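Local coordinates for conserved membrane protein (Chlamydia abortus, PDB 6GZU) that combines deubiquitinating and acetylating activities in one secreted CE-clan effector, whose action fragments the host Golgi, and carries a zinc ion, at residues H26-S31 against P40-P45; D58-D63 against D94-R99; D71-T76 against G174-D179; T136-N141 against P164-I169. One frame throughout, in Å; residues are numbered along the deposited sequence. Where two conformers were deposited one is given.

Contact 1: H26-S31 against P40-P45; sequences HLIRLS and PSLYTP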
loop_
_atom_site.group_PDB
_atom_site.type_symbol
_atom_site.label_atom_id
_atom_site.label_comp_id
_atom_site.label_asym_id
_atom_site.label_seq_id
_atom_site.Cartn_x
_atom_site.Cartn_y
_atom_site.Cartn_z
ATOM N N HIS A 26 -4.035 10.855 0.191
ATOM C CA HIS A 26 -3.920 10.662 -1.252
ATOM C C HIS A 26 -4.559 9.370 -1.742
ATOM O O HIS A 26 -5.149 9.342 -2.822
ATOM C CB HIS A 26 -2.483 10.835 -1.775
ATOM C CG HIS A 26 -2.443 11.112 -3.244
ATOM N ND1 HIS A 26 -2.974 12.273 -3.780
ATOM C CD2 HIS A 26 -2.012 10.363 -4.286
ATOM C CE1 HIS A 26 -2.828 12.238 -5.095
ATOM N NE2 HIS A 26 -2.268 11.080 -5.426
ATOM N N LEU A 27 -4.417 8.291 -0.983
ATOM C CA LEU A 27 -5.097 7.038 -1.336
ATOM C C LEU A 27 -6.604 7.229 -1.387
ATOM O O LEU A 27 -7.255 6.791 -2.339
ATOM C CB LEU A 27 -4.676 5.890 -0.407
ATOM C CG LEU A 27 -3.330 5.227 -0.725
ATOM C CD1 LEU A 27 -2.165 6.068 -1.077
ATOM C CD2 LEU A 27 -3.019 4.278 0.464
ATOM N N ILE A 28 -7.177 7.943 -0.415
ATOM C CA ILE A 28 -8.606 8.207 -0.427
ATOM C C ILE A 28 -8.985 9.073 -1.639
ATOM O O ILE A 28 -10.003 8.817 -2.316
ATOM C CB ILE A 28 -9.076 8.901 0.897
ATOM C CG1 ILE A 28 -9.013 7.920 2.079
ATOM C CG2 ILE A 28 -10.507 9.500 0.775
ATOM C CD1 ILE A 28 -9.983 6.699 1.937
ATOM N N ARG A 29 -8.189 10.107 -1.915
ATOM C CA ARG A 29 -8.384 10.915 -3.125
ATOM C C ARG A 29 -8.413 10.009 -4.379
ATOM O O ARG A 29 -9.334 10.095 -5.196
ATOM C CB ARG A 29 -7.268 11.942 -3.208
ATOM C CG ARG A 29 -7.276 12.883 -4.360
ATOM C CD ARG A 29 -6.077 13.860 -4.221
ATOM N NE ARG A 29 -6.180 14.791 -3.105
ATOM C CZ ARG A 29 -5.356 14.898 -2.056
ATOM N NH1 ARG A 29 -4.281 14.114 -1.906
ATOM N NH2 ARG A 29 -5.637 15.805 -1.115
ATOM N N LEU A 30 -7.433 9.118 -4.495
ATOM C CA LEU A 30 -7.393 8.177 -5.615
ATOM C C LEU A 30 -8.582 7.241 -5.637
ATOM O O LEU A 30 -9.075 6.898 -6.714
ATOM C CB LEU A 30 -6.079 7.374 -5.606
ATOM C CG LEU A 30 -4.899 8.247 -6.009
ATOM C CD1 LEU A 30 -3.608 7.473 -5.757
ATOM C CD2 LEU A 30 -4.998 8.678 -7.447
ATOM N N SER A 31 -9.067 6.838 -4.466
ATOM C CA SER A 31 -10.208 5.920 -4.413
ATOM C C SER A 31 -11.468 6.573 -4.932
ATOM O O SER A 31 -12.387 5.867 -5.320
ATOM C CB SER A 31 -10.438 5.382 -2.991
ATOM O OG SER A 31 -11.120 6.347 -2.195
ATOM N N PRO A 40 -6.320 0.525 2.579
ATOM C CA PRO A 40 -6.219 -0.213 3.837
ATOM C C PRO A 40 -6.326 0.675 5.051
ATOM O O PRO A 40 -6.675 1.855 4.949
ATOM C CB PRO A 40 -4.826 -0.865 3.761
ATOM C CG PRO A 40 -4.005 0.165 3.006
ATOM C CD PRO A 40 -5.004 0.716 1.940
ATOM N N SER A 41 -6.024 0.124 6.213
ATOM C CA SER A 41 -6.298 0.820 7.473
ATOM C C SER A 41 -5.746 2.233 7.505
ATOM O O SER A 41 -4.582 2.463 7.180
ATOM C CB SER A 41 -5.635 0.054 8.605
ATOM O OG SER A 41 -5.675 0.834 9.790
ATOM N N LEU A 42 -6.580 3.185 7.903
ATOM C CA LEU A 42 -6.142 4.578 8.065
ATOM C C LEU A 42 -5.428 4.773 9.398
ATOM O O LEU A 42 -4.892 5.861 9.672
ATOM C CB LEU A 42 -7.331 5.538 7.990
ATOM C CG LEU A 42 -8.259 5.401 6.782
ATOM C CD1 LEU A 42 -9.323 6.505 6.791
ATOM C CD2 LEU A 42 -7.479 5.433 5.456
ATOM N N TYR A 43 -5.400 3.730 10.223
ATOM C CA TYR A 43 -4.875 3.822 11.585
ATOM C C TYR A 43 -3.486 3.170 11.780
ATOM O O TYR A 43 -2.636 3.704 12.511
ATOM C CB TYR A 43 -5.882 3.189 12.538
ATOM C CG TYR A 43 -5.556 3.333 13.985
ATOM C CD1 TYR A 43 -5.585 4.574 14.595
ATOM C CD2 TYR A 43 -5.263 2.222 14.761
ATOM C CE1 TYR A 43 -5.305 4.715 15.950
ATOM C CE2 TYR A 43 -4.973 2.351 16.112
ATOM C CZ TYR A 43 -4.995 3.601 16.695
ATOM O OH TYR A 43 -4.713 3.728 18.037
ATOM N N THR A 44 -3.250 2.019 11.142
ATOM C CA THR A 44 -2.004 1.260 11.321
ATOM C C THR A 44 -1.334 1.025 9.972
ATOM O O THR A 44 -1.869 0.284 9.130
ATOM C CB THR A 44 -2.292 -0.114 11.994
ATOM O OG1 THR A 44 -3.017 0.092 13.222
ATOM C CG2 THR A 44 -0.995 -0.888 12.270
ATOM N N PRO A 45 -0.144 1.616 9.743
ATOM C CA PRO A 45 0.584 1.280 8.499
ATOM C C PRO A 45 1.069 -0.159 8.565
ATOM O O PRO A 45 1.174 -0.717 9.663
ATOM C CB PRO A 45 1.845 2.172 8.539
ATOM C CG PRO A 45 1.605 3.134 9.702
ATOM C CD PRO A 45 0.604 2.534 10.624
#
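Ser-41 OG is a well-gripped polar atom in the loop that presents Pro-40 and Leu-42 to Leu-27 and Ile-28 of helix 20-33: Tyr-43 N donates to it from 2.9 Å and Thr-44 N from 3.0 Å, an ST turn and an ST motif sharing one acceptor. The N-H...O angles of 152° and 162° mark both bonds as sound, and the same hydroxyl also bonds to Asp-86 OD1. This doubly closed turn sits in the loop between strand 37-38 and helix 51-58 of the enzyme domain, where it doubles back past the helix that precedes the strand.

Across the contact everything is apolar, and the spacing is relaxed. One methyl of Leu-27, CD2, lies 4.3 Å from CD of the Pro-40 ring. At the next residue of the helix, Ile-28 CG1 and Leu-42 CD2 stand 4.5 Å apart. Leu-42 leaves its backbone without aiming straight at the helix; chi2 of -175° sets CD1 anti to CA, which leaves CD2 as the bent branch, turned to Ile-28. All four residues are buried, and Pro-104, touching both Leu-27 and Pro-40, packs beside them, as does Leu-212 of helix 204-217.

The polar groups of the helix lie elsewhere on its surface. His-26 NE2 bonds to Asp-213 OD2, while Arg-29 NE reaches Arg-245 O. Between these two side chains, Arg-29 NH1 donates to His-26 ND1 over 2.9 Å, with the donor nearly within the imidazole plane and ND1 nearly within that of the guanidinium.

Contact 2: D58-D63 against D94-R99; sequences DLHLYD and DCQNFR. With ZN (zinc ion), chain C.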
loop_
_atom_site.group_PDB
_atom_site.type_symbol
_atom_site.label_atom_id
_atom_site.label_comp_id
_atom_site.label_asym_id
_atom_site.label_seq_id
_atom_site.Cartn_x
_atom_site.Cartn_y
_atom_site.Cartn_z
ATOM N N ASP A 58 -7.555 -8.577 4.449
ATOM C CA ASP A 58 -8.389 -7.698 3.602
ATOM C C ASP A 58 -9.076 -8.453 2.465
ATOM O O ASP A 58 -10.139 -8.051 2.009
ATOM C CB ASP A 58 -7.559 -6.521 3.059
ATOM C CG ASP A 58 -7.240 -5.521 4.111
ATOM O OD1 ASP A 58 -8.054 -5.391 5.044
ATOM O OD2 ASP A 58 -6.227 -4.832 4.015
ATOM N N LEU A 59 -8.505 -9.594 2.058
ATOM C CA LEU A 59 -9.142 -10.459 1.054
ATOM C C LEU A 59 -9.991 -11.546 1.690
ATOM O O LEU A 59 -10.442 -12.481 0.996
ATOM C CB LEU A 59 -8.062 -11.120 0.179
ATOM C CG LEU A 59 -7.313 -10.049 -0.635
ATOM C CD1 LEU A 59 -6.052 -10.691 -1.291
ATOM C CD2 LEU A 59 -8.264 -9.529 -1.654
ATOM N N HIS A 60 -10.241 -11.433 2.995
ATOM C CA HIS A 60 -11.036 -12.434 3.751
ATOM C C HIS A 60 -10.508 -13.851 3.671
ATOM O O HIS A 60 -11.294 -14.820 3.659
ATOM C CB HIS A 60 -12.513 -12.341 3.346
ATOM C CG HIS A 60 -13.011 -10.924 3.334
ATOM N ND1 HIS A 60 -13.107 -10.170 2.180
ATOM C CD2 HIS A 60 -13.356 -10.095 4.342
ATOM C CE1 HIS A 60 -13.566 -8.960 2.471
ATOM N NE2 HIS A 60 -13.730 -8.889 3.777
ATOM N N LEU A 61 -9.183 -13.961 3.620
ATOM C CA LEU A 61 -8.482 -15.219 3.577
ATOM C C LEU A 61 -7.808 -15.565 4.886
ATOM O O LEU A 61 -6.984 -16.476 4.934
ATOM C CB LEU A 61 -7.443 -15.181 2.467
ATOM C CG LEU A 61 -8.065 -15.168 1.064
ATOM C CD1 LEU A 61 -7.009 -14.825 0.049
ATOM C CD2 LEU A 61 -8.688 -16.485 0.749
ATOM N N TYR A 62 -8.183 -14.925 5.983
ATOM C CA TYR A 62 -7.524 -15.253 7.240
ATOM C C TYR A 62 -8.532 -15.516 8.353
ATOM O O TYR A 62 -9.414 -14.705 8.587
ATOM C CB TYR A 62 -6.539 -14.143 7.643
ATOM C CG TYR A 62 -5.737 -14.600 8.816
ATOM C CD1 TYR A 62 -4.768 -15.592 8.660
ATOM C CD2 TYR A 62 -6.007 -14.127 10.097
ATOM C CE1 TYR A 62 -4.057 -16.070 9.736
ATOM C CE2 TYR A 62 -5.308 -14.603 11.183
ATOM C CZ TYR A 62 -4.335 -15.579 10.995
ATOM O OH TYR A 62 -3.616 -16.062 12.064
ATOM N N ASP A 63 -8.419 -16.653 9.035
ATOM C CA ASP A 63 -9.375 -16.998 10.093
ATOM C C ASP A 63 -8.706 -16.758 11.436
ATOM O O ASP A 63 -7.898 -17.571 11.872
ATOM C CB ASP A 63 -9.810 -18.472 9.957
ATOM C CG ASP A 63 -10.747 -18.933 11.082
ATOM O OD1 ASP A 63 -10.275 -19.038 12.231
ATOM O OD2 ASP A 63 -11.942 -19.224 10.820
ATOM N N ASP A 94 -19.025 -2.114 -0.413
ATOM C CA ASP A 94 -18.875 -3.558 -0.367
ATOM C C ASP A 94 -17.399 -3.916 -0.395
ATOM O O ASP A 94 -16.742 -3.840 -1.457
ATOM C CB ASP A 94 -19.586 -4.202 -1.548
ATOM C CG ASP A 94 -19.304 -5.672 -1.646
ATOM O OD1 ASP A 94 -18.833 -6.274 -0.650
ATOM O OD2 ASP A 94 -19.574 -6.235 -2.722
ATOM N N CYS A 95 -16.906 -4.359 0.764
ATOM C CA CYS A 95 -15.461 -4.533 0.982
ATOM C C CYS A 95 -14.899 -5.632 0.130
ATOM O O CYS A 95 -13.668 -5.780 0.028
ATOM C CB CYS A 95 -15.180 -4.813 2.455
ATOM S SG CYS A 95 -15.934 -6.283 3.060
ATOM N N GLN A 96 -15.780 -6.413 -0.487
ATOM C CA GLN A 96 -15.349 -7.479 -1.400
ATOM C C GLN A 96 -15.046 -6.986 -2.816
ATOM O O GLN A 96 -14.216 -7.570 -3.507
ATOM C CB GLN A 96 -16.407 -8.589 -1.463
ATOM C CG GLN A 96 -16.591 -9.344 -0.163
ATOM C CD GLN A 96 -18.047 -9.739 0.094
ATOM O OE1 GLN A 96 -18.554 -9.606 1.215
ATOM N NE2 GLN A 96 -18.729 -10.225 -0.946
ATOM N N ASN A 97 -15.695 -5.895 -3.225
ATOM C CA ASN A 97 -15.761 -5.486 -4.627
ATOM C C ASN A 97 -14.529 -4.740 -5.217
ATOM O O ASN A 97 -14.619 -3.948 -6.166
ATOM C CB ASN A 97 -17.007 -4.612 -4.800
ATOM C CG ASN A 97 -17.457 -4.542 -6.232
ATOM O OD1 ASN A 97 -17.101 -5.409 -7.039
ATOM N ND2 ASN A 97 -18.252 -3.515 -6.568
ATOM N N PHE A 98 -13.367 -4.987 -4.670
ATOM C CA PHE A 98 -12.196 -4.240 -5.118
ATOM C C PHE A 98 -11.254 -5.100 -5.956
ATOM O O PHE A 98 -11.272 -6.349 -5.831
ATOM C CB PHE A 98 -11.460 -3.695 -3.901
ATOM C CG PHE A 98 -12.258 -2.703 -3.131
ATOM C CD1 PHE A 98 -12.341 -1.398 -3.591
ATOM C CD2 PHE A 98 -12.911 -3.050 -1.960
ATOM C CE1 PHE A 98 -13.064 -0.449 -2.907
ATOM C CE2 PHE A 98 -13.666 -2.089 -1.271
ATOM C CZ PHE A 98 -13.699 -0.777 -1.745
ATOM N N ARG A 99 -10.361 -4.456 -6.732
ATOM C CA ARG A 99 -9.420 -5.198 -7.580
ATOM C C ARG A 99 -7.960 -4.878 -7.345
ATOM O O ARG A 99 -7.071 -5.697 -7.621
ATOM C CB ARG A 99 -9.709 -4.906 -9.049
ATOM C CG ARG A 99 -11.119 -5.263 -9.453
ATOM C CD ARG A 99 -11.459 -6.725 -9.075
ATOM N NE ARG A 99 -10.753 -7.705 -9.912
ATOM C CZ ARG A 99 -10.790 -9.021 -9.701
ATOM N NH1 ARG A 99 -11.457 -9.477 -8.645
ATOM N NH2 ARG A 99 -10.177 -9.878 -10.537
HETATM ZN ZN ZN C . -14.508 -7.214 4.482
HETATM O O HOH W 1 -11.614 -7.375 -0.120
#
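Two turning backbones bring His-60 and Cys-95 together: helix 51-58 ends in a Schellman motif whose C-prime residue, His-60, has a positive phi of 56°, and Asp-94 to Asn-97 form a type I beta turn closed by Asn-97 N to Asp-94 O at 2.9 Å. An Asx turn reinforces the latter, with Gln-96 N donating to Asp-94 OD1 from above the carboxylate plane.

The side chains meet through zinc. His-60 NE2 binds the ion at 2.0 Å and Cys-95 SG at 2.2 Å, and the NE2-zinc-SG angle of about 112° is close to tetrahedral. Cys-78 and His-80 supply the other two ligands. Direct contact between the first pair follows from this sharing: Cys-95 SG lies 3.5 Å from His-60 NE2, at the ring edge and near its plane. With chi1 at 61°, Cys-95 holds SG between its own backbone N and carbonyl carbon, turned to the ion. Alongside, Gln-96 CG packs 4.0 Å from His-60 CE1.

A water ties the backbones as well, donating to Asp-58 O at 2.7 Å and to Cys-95 O at 2.6 Å. Asp-58 O also lies above one face of the His-60 ring, offset toward its rim, while the Asp-58 carboxylate acts in the second shell, where OD1 bonds to NE2 of the ligand His-80.

Four protein ligands from three parts of the chain, Cys-78 and His-80 sharing one, are consistent with a structural zinc, the metal crosslinking a region poor in regular structure; two cysteine sulfurs, probably thiolates, would balance its charge.

Contact 3: D71-T76 against G174-D179; sequences DHPDST and GNVYPD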
loop_
_atom_site.group_PDB
_atom_site.type_symbol
_atom_site.label_atom_id
_atom_site.label_comp_id
_atom_site.label_asym_id
_atom_site.label_seq_id
_atom_site.Cartn_x
_atom_site.Cartn_y
_atom_site.Cartn_z
ATOM N N ASP A 71 -8.274 -21.235 2.198
ATOM C CA ASP A 71 -8.126 -21.615 0.791
ATOM C C ASP A 71 -9.069 -20.842 -0.111
ATOM O O ASP A 71 -8.933 -20.845 -1.330
ATOM C CB ASP A 71 -8.458 -23.099 0.648
ATOM C CG ASP A 71 -7.688 -23.962 1.631
ATOM O OD1 ASP A 71 -6.434 -23.839 1.678
ATOM O OD2 ASP A 71 -8.335 -24.741 2.368
ATOM N N HIS A 72 -10.044 -20.181 0.492
ATOM C CA HIS A 72 -11.000 -19.418 -0.280
ATOM C C HIS A 72 -11.556 -18.388 0.659
ATOM O O HIS A 72 -11.530 -18.589 1.877
ATOM C CB HIS A 72 -12.096 -20.328 -0.923
ATOM C CG HIS A 72 -13.065 -20.946 0.043
ATOM N ND1 HIS A 72 -14.129 -20.255 0.580
ATOM C CD2 HIS A 72 -13.160 -22.210 0.521
ATOM C CE1 HIS A 72 -14.830 -21.060 1.363
ATOM N NE2 HIS A 72 -14.266 -22.256 1.341
ATOM N N PRO A 73 -12.001 -17.252 0.109
ATOM C CA PRO A 73 -12.438 -16.163 0.968
ATOM C C PRO A 73 -13.654 -16.595 1.732
ATOM O O PRO A 73 -14.444 -17.421 1.268
ATOM C CB PRO A 73 -12.791 -15.062 -0.022
ATOM C CG PRO A 73 -11.914 -15.351 -1.176
ATOM C CD PRO A 73 -11.974 -16.832 -1.300
ATOM N N ASP A 74 -13.786 -16.031 2.918
ATOM C CA ASP A 74 -14.888 -16.324 3.820
ATOM C C ASP A 74 -15.357 -14.978 4.347
ATOM O O ASP A 74 -14.699 -14.366 5.193
ATOM C CB ASP A 74 -14.394 -17.220 4.952
ATOM C CG ASP A 74 -15.457 -17.498 5.980
ATOM O OD1 ASP A 74 -16.619 -17.050 5.796
ATOM O OD2 ASP A 74 -15.141 -18.197 6.977
ATOM N N SER A 75 -16.486 -14.508 3.832
ATOM C CA SER A 75 -16.927 -13.145 4.115
ATOM C C SER A 75 -17.353 -12.956 5.565
ATOM O O SER A 75 -17.458 -11.834 6.043
ATOM C CB SER A 75 -18.070 -12.769 3.188
ATOM O OG SER A 75 -19.140 -13.666 3.368
ATOM N N THR A 76 -17.595 -14.059 6.265
ATOM C CA THR A 76 -17.855 -14.023 7.701
ATOM C C THR A 76 -16.596 -13.654 8.510
ATOM O O THR A 76 -16.694 -13.342 9.697
ATOM C CB THR A 76 -18.465 -15.356 8.187
ATOM O OG1 THR A 76 -17.454 -16.371 8.275
ATOM C CG2 THR A 76 -19.510 -15.796 7.207
ATOM N N GLY A 174 -1.852 -16.761 -5.479
ATOM C CA GLY A 174 -1.933 -17.607 -6.674
ATOM C C GLY A 174 -2.745 -18.870 -6.497
ATOM O O GLY A 174 -3.324 -19.428 -7.452
ATOM N N ASN A 175 -2.841 -19.318 -5.260
ATOM C CA ASN A 175 -3.607 -20.533 -4.970
ATOM C C ASN A 175 -5.118 -20.233 -4.936
ATOM O O ASN A 175 -5.949 -21.160 -4.941
ATOM C CB ASN A 175 -3.199 -21.101 -3.610
ATOM C CG ASN A 175 -1.787 -21.665 -3.585
ATOM O OD1 ASN A 175 -1.256 -22.121 -4.600
ATOM N ND2 ASN A 175 -1.177 -21.657 -2.401
ATOM N N VAL A 176 -5.471 -18.963 -4.834
ATOM C CA VAL A 176 -6.882 -18.556 -4.710
ATOM C C VAL A 176 -7.426 -17.975 -6.002
ATOM O O VAL A 176 -8.588 -18.208 -6.349
ATOM C CB VAL A 176 -7.047 -17.518 -3.542
ATOM C CG1 VAL A 176 -8.503 -16.934 -3.485
ATOM C CG2 VAL A 176 -6.657 -18.183 -2.207
ATOM N N TYR A 177 -6.603 -17.174 -6.688
ATOM C CA TYR A 177 -6.961 -16.526 -7.953
ATOM C C TYR A 177 -6.206 -17.239 -9.050
ATOM O O TYR A 177 -5.026 -16.936 -9.269
ATOM C CB TYR A 177 -6.583 -15.052 -7.920
ATOM C CG TYR A 177 -7.339 -14.330 -6.826
ATOM C CD1 TYR A 177 -8.579 -13.783 -7.056
ATOM C CD2 TYR A 177 -6.805 -14.253 -5.523
ATOM C CE1 TYR A 177 -9.248 -13.152 -6.047
ATOM C CE2 TYR A 177 -7.462 -13.637 -4.510
ATOM C CZ TYR A 177 -8.707 -13.093 -4.768
ATOM O OH TYR A 177 -9.475 -12.446 -3.829
ATOM N N PRO A 178 -6.852 -18.180 -9.736
ATOM C CA PRO A 178 -6.064 -18.998 -10.697
ATOM C C PRO A 178 -5.596 -18.238 -11.934
ATOM O O PRO A 178 -6.151 -17.176 -12.261
ATOM C CB PRO A 178 -7.069 -20.103 -11.122
ATOM C CG PRO A 178 -8.061 -20.108 -10.040
ATOM C CD PRO A 178 -8.244 -18.654 -9.665
ATOM N N ASP A 179 -4.583 -18.769 -12.621
ATOM C CA ASP A 179 -4.161 -18.203 -13.884
ATOM C C ASP A 179 -5.000 -18.723 -15.053
ATOM O O ASP A 179 -5.891 -19.609 -14.899
ATOM C CB ASP A 179 -2.645 -18.390 -14.108
ATOM C CG ASP A 179 -2.237 -19.826 -14.308
ATOM O OD1 ASP A 179 -2.938 -20.604 -14.993
ATOM O OD2 ASP A 179 -1.105 -20.186 -13.867
HETATM O O HOH W 2 -7.734 -22.263 -2.947
#
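Val-176 is the tight point against Asp-71 and Pro-73, and its two methyls divide the work. CG2 comes to 3.6 Å from the backbone oxygen Asp-71 O, whereas Val-176 CG1 meets Pro-73 CD at 4.1 Å, the methyl and the CD corner of the proline ring reaching toward each other. The first torsion explains the split: chi1 of 173° sets CG1 opposite the backbone N, which leaves CG2 opposite the carbonyl carbon and places it against the Asp-71 carbonyl. Val-176 is the most deeply covered residue of the contact, yet it remains partly exposed.

Around this point the packing gives way to solvent. Asp-71 and Pro-73 are both exposed, and polar contact between the backbones passes through a water, which donates to Asp-71 O at 2.5 Å and to Asn-175 O at 2.9 Å. The one oxygen, Asp-71 O, thus meets both the water and the methyl CG2.

Beyond the touching residues the loop 71-76 holds its shape by local bonds. His-72 ND1 donates to Pro-73 O over 2.9 Å, approaching from above the carbonyl plane. At Asp-74, OD1 receives both Thr-76 OG1 at 2.7 Å and Thr-76 N at 3.2 Å from one face of its carboxylate, the second bond closing an Asx turn.

Pro-73 adjoins the zinc site, its side chain about 4 Å from that of His-60 at nearest atoms, and Tyr-177 touches Leu-142. The contact joins the long loop between strands 68-69 and 100-107 to the connection from helix 159-174 toward strand 188-191.

Contact 4: T136-N141 against P164-I169; sequences TLVIVN and PALNSI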
loop_
_atom_site.group_PDB
_atom_site.type_symbol
_atom_site.label_atom_id
_atom_site.label_comp_id
_atom_site.label_asym_id
_atom_site.label_seq_id
_atom_site.Cartn_x
_atom_site.Cartn_y
_atom_site.Cartn_z
ATOM N N THR A 136 7.415 2.773 1.731
ATOM C CA THR A 136 7.344 2.093 0.452
ATOM C C THR A 136 5.907 1.676 0.220
ATOM O O THR A 136 5.029 1.951 1.048
ATOM C CB THR A 136 8.250 0.863 0.444
ATOM O OG1 THR A 136 7.848 -0.041 1.485
ATOM C CG2 THR A 136 9.712 1.241 0.681
ATOM N N LEU A 137 5.627 1.030 -0.918
ATOM C CA LEU A 137 4.230 0.703 -1.269
ATOM C C LEU A 137 4.180 -0.720 -1.808
ATOM O O LEU A 137 4.974 -1.078 -2.684
ATOM C CB LEU A 137 3.743 1.674 -2.355
ATOM C CG LEU A 137 2.292 1.478 -2.819
ATOM C CD1 LEU A 137 1.342 1.837 -1.668
ATOM C CD2 LEU A 137 1.999 2.311 -4.081
ATOM N N VAL A 138 3.209 -1.516 -1.357
ATOM C CA VAL A 138 2.977 -2.866 -1.921
ATOM C C VAL A 138 1.593 -2.791 -2.545
ATOM O O VAL A 138 0.591 -2.445 -1.886
ATOM C CB VAL A 138 3.009 -3.943 -0.819
ATOM C CG1 VAL A 138 2.520 -5.313 -1.360
ATOM C CG2 VAL A 138 4.420 -4.081 -0.248
ATOM N N ILE A 139 1.502 -3.109 -3.832
ATOM C CA ILE A 139 0.221 -3.148 -4.511
ATOM C C ILE A 139 -0.103 -4.606 -4.870
ATOM O O ILE A 139 0.717 -5.309 -5.492
ATOM C CB ILE A 139 0.267 -2.346 -5.839
ATOM C CG1 ILE A 139 0.687 -0.892 -5.603
ATOM C CG2 ILE A 139 -1.137 -2.452 -6.558
ATOM C CD1 ILE A 139 1.002 -0.135 -6.889
ATOM N N VAL A 140 -1.306 -5.065 -4.538
ATOM C CA VAL A 140 -1.815 -6.358 -5.004
ATOM C C VAL A 140 -2.842 -6.040 -6.069
ATOM O O VAL A 140 -3.825 -5.323 -5.813
ATOM C CB VAL A 140 -2.429 -7.172 -3.847
ATOM C CG1 VAL A 140 -3.154 -8.417 -4.385
ATOM C CG2 VAL A 140 -1.327 -7.547 -2.853
ATOM N N ASN A 141 -2.616 -6.555 -7.278
ATOM C CA ASN A 141 -3.533 -6.342 -8.396
ATOM C C ASN A 141 -4.109 -7.693 -8.769
ATOM O O ASN A 141 -3.401 -8.565 -9.317
ATOM C CB ASN A 141 -2.823 -5.664 -9.583
ATOM C CG ASN A 141 -3.754 -5.287 -10.705
ATOM O OD1 ASN A 141 -4.687 -6.026 -11.036
ATOM N ND2 ASN A 141 -3.502 -4.144 -11.333
ATOM N N PRO A 164 10.692 -12.265 1.381
ATOM C CA PRO A 164 9.833 -13.395 1.795
ATOM C C PRO A 164 8.401 -12.941 1.870
ATOM O O PRO A 164 7.473 -13.692 1.491
ATOM C CB PRO A 164 10.337 -13.719 3.182
ATOM C CG PRO A 164 11.773 -13.370 3.121
ATOM C CD PRO A 164 11.857 -12.115 2.281
ATOM N N ALA A 165 8.170 -11.709 2.318
ATOM C CA ALA A 165 6.800 -11.206 2.409
ATOM C C ALA A 165 6.143 -11.095 1.004
ATOM O O ALA A 165 5.008 -11.570 0.786
ATOM C CB ALA A 165 6.771 -9.852 3.189
ATOM N N LEU A 166 6.845 -10.489 0.033
ATOM C CA LEU A 166 6.275 -10.330 -1.311
ATOM C C LEU A 166 5.971 -11.694 -1.897
ATOM O O LEU A 166 4.926 -11.883 -2.527
ATOM C CB LEU A 166 7.238 -9.573 -2.232
ATOM C CG LEU A 166 7.559 -8.129 -1.774
ATOM C CD1 LEU A 166 8.574 -7.583 -2.761
ATOM C CD2 LEU A 166 6.321 -7.245 -1.694
ATOM N N ASN A 167 6.891 -12.644 -1.729
ATOM C CA ASN A 167 6.775 -13.934 -2.415
ATOM C C ASN A 167 5.792 -14.822 -1.720
ATOM O O ASN A 167 5.118 -15.638 -2.382
ATOM C CB ASN A 167 8.164 -14.573 -2.593
ATOM C CG ASN A 167 8.951 -13.856 -3.618
ATOM O OD1 ASN A 167 9.788 -12.941 -3.299
ATOM N ND2 ASN A 167 8.690 -14.174 -4.860
ATOM N N SER A 168 5.648 -14.664 -0.403
ATOM C CA SER A 168 4.656 -15.458 0.286
ATOM C C SER A 168 3.247 -14.962 -0.095
ATOM O O SER A 168 2.341 -15.774 -0.370
ATOM C CB SER A 168 4.907 -15.395 1.778
ATOM O OG SER A 168 4.120 -16.328 2.455
ATOM N N ILE A 169 3.032 -13.653 -0.154
ATOM C CA ILE A 169 1.762 -13.136 -0.643
ATOM C C ILE A 169 1.520 -13.661 -2.049
ATOM O O ILE A 169 0.404 -14.115 -2.365
ATOM C CB ILE A 169 1.805 -11.581 -0.656
ATOM C CG1 ILE A 169 1.827 -11.066 0.785
ATOM C CG2 ILE A 169 0.612 -11.003 -1.459
ATOM C CD1 ILE A 169 2.248 -9.569 0.877
#
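Val-138 with Leu-166, and Val-140 with Ile-169, are the apolar pairs that seat helix 159-174 on strand 134-141. Val-138 CG2 and Leu-166 CD2 approach to 4.0 Å, their side chains crossing obliquely. Leu-166 does not start out facing the strand; its CG lies opposite the carbonyl carbon (chi1 -62°), chi2 near 177° extends CD1, and the other branch, CD2, meets the valine. Nearly one helical turn on, Val-140 CG2 and Ile-169 CG2 meet at 4.2 Å. The two valines are alternate residues of the strand, so both present the same face, and their partners three positions apart on the helix match that spacing: the closest CA pairs are Val-138 with Leu-166 at 8.2 Å and Val-140 with Ile-169 at 8.8 Å.

Hydrogen bonding serves the elements separately. In the helix, Ser-168 N bonds to Pro-164 O at 2.8 Å. Backbone bonds tie the strand to both neighbours, Val-138 pairing with Tyr-103 and Ile-139 with Val-148.

The contact thus joins the middle strand of the mixed sheet to a covering helix within the Ulp1-like catalytic region. Helix 51-58 shares this face through Val-55, while Leu-137 and Ile-139 meet helix 204-217 on the opposite face.

Contacts 1 and 4 are wholly buried and apolar, with methyl and methylene groups meeting at van der Waals spacing or a little beyond; they attach helices 20-33 and 159-174 to different parts of the fold, and helix 204-217 borders both neighbourhoods. Contact 2, also largely buried, replaces such packing with metal coordination and a bridging water, where regular structure is sparse. Contact 3 lies at the surface, its centre about 20 Å from the chain centre, and mixes one valine with solvent-mediated polar contact. Contacts 2 and 3 adjoin each other: His-60 O probably accepts a hydrogen bond from Asp-74 N. Pro-40 packs against Asp-58, linking contacts 1 and 2, and helix 159-174 leads from contact 4 into contact 3.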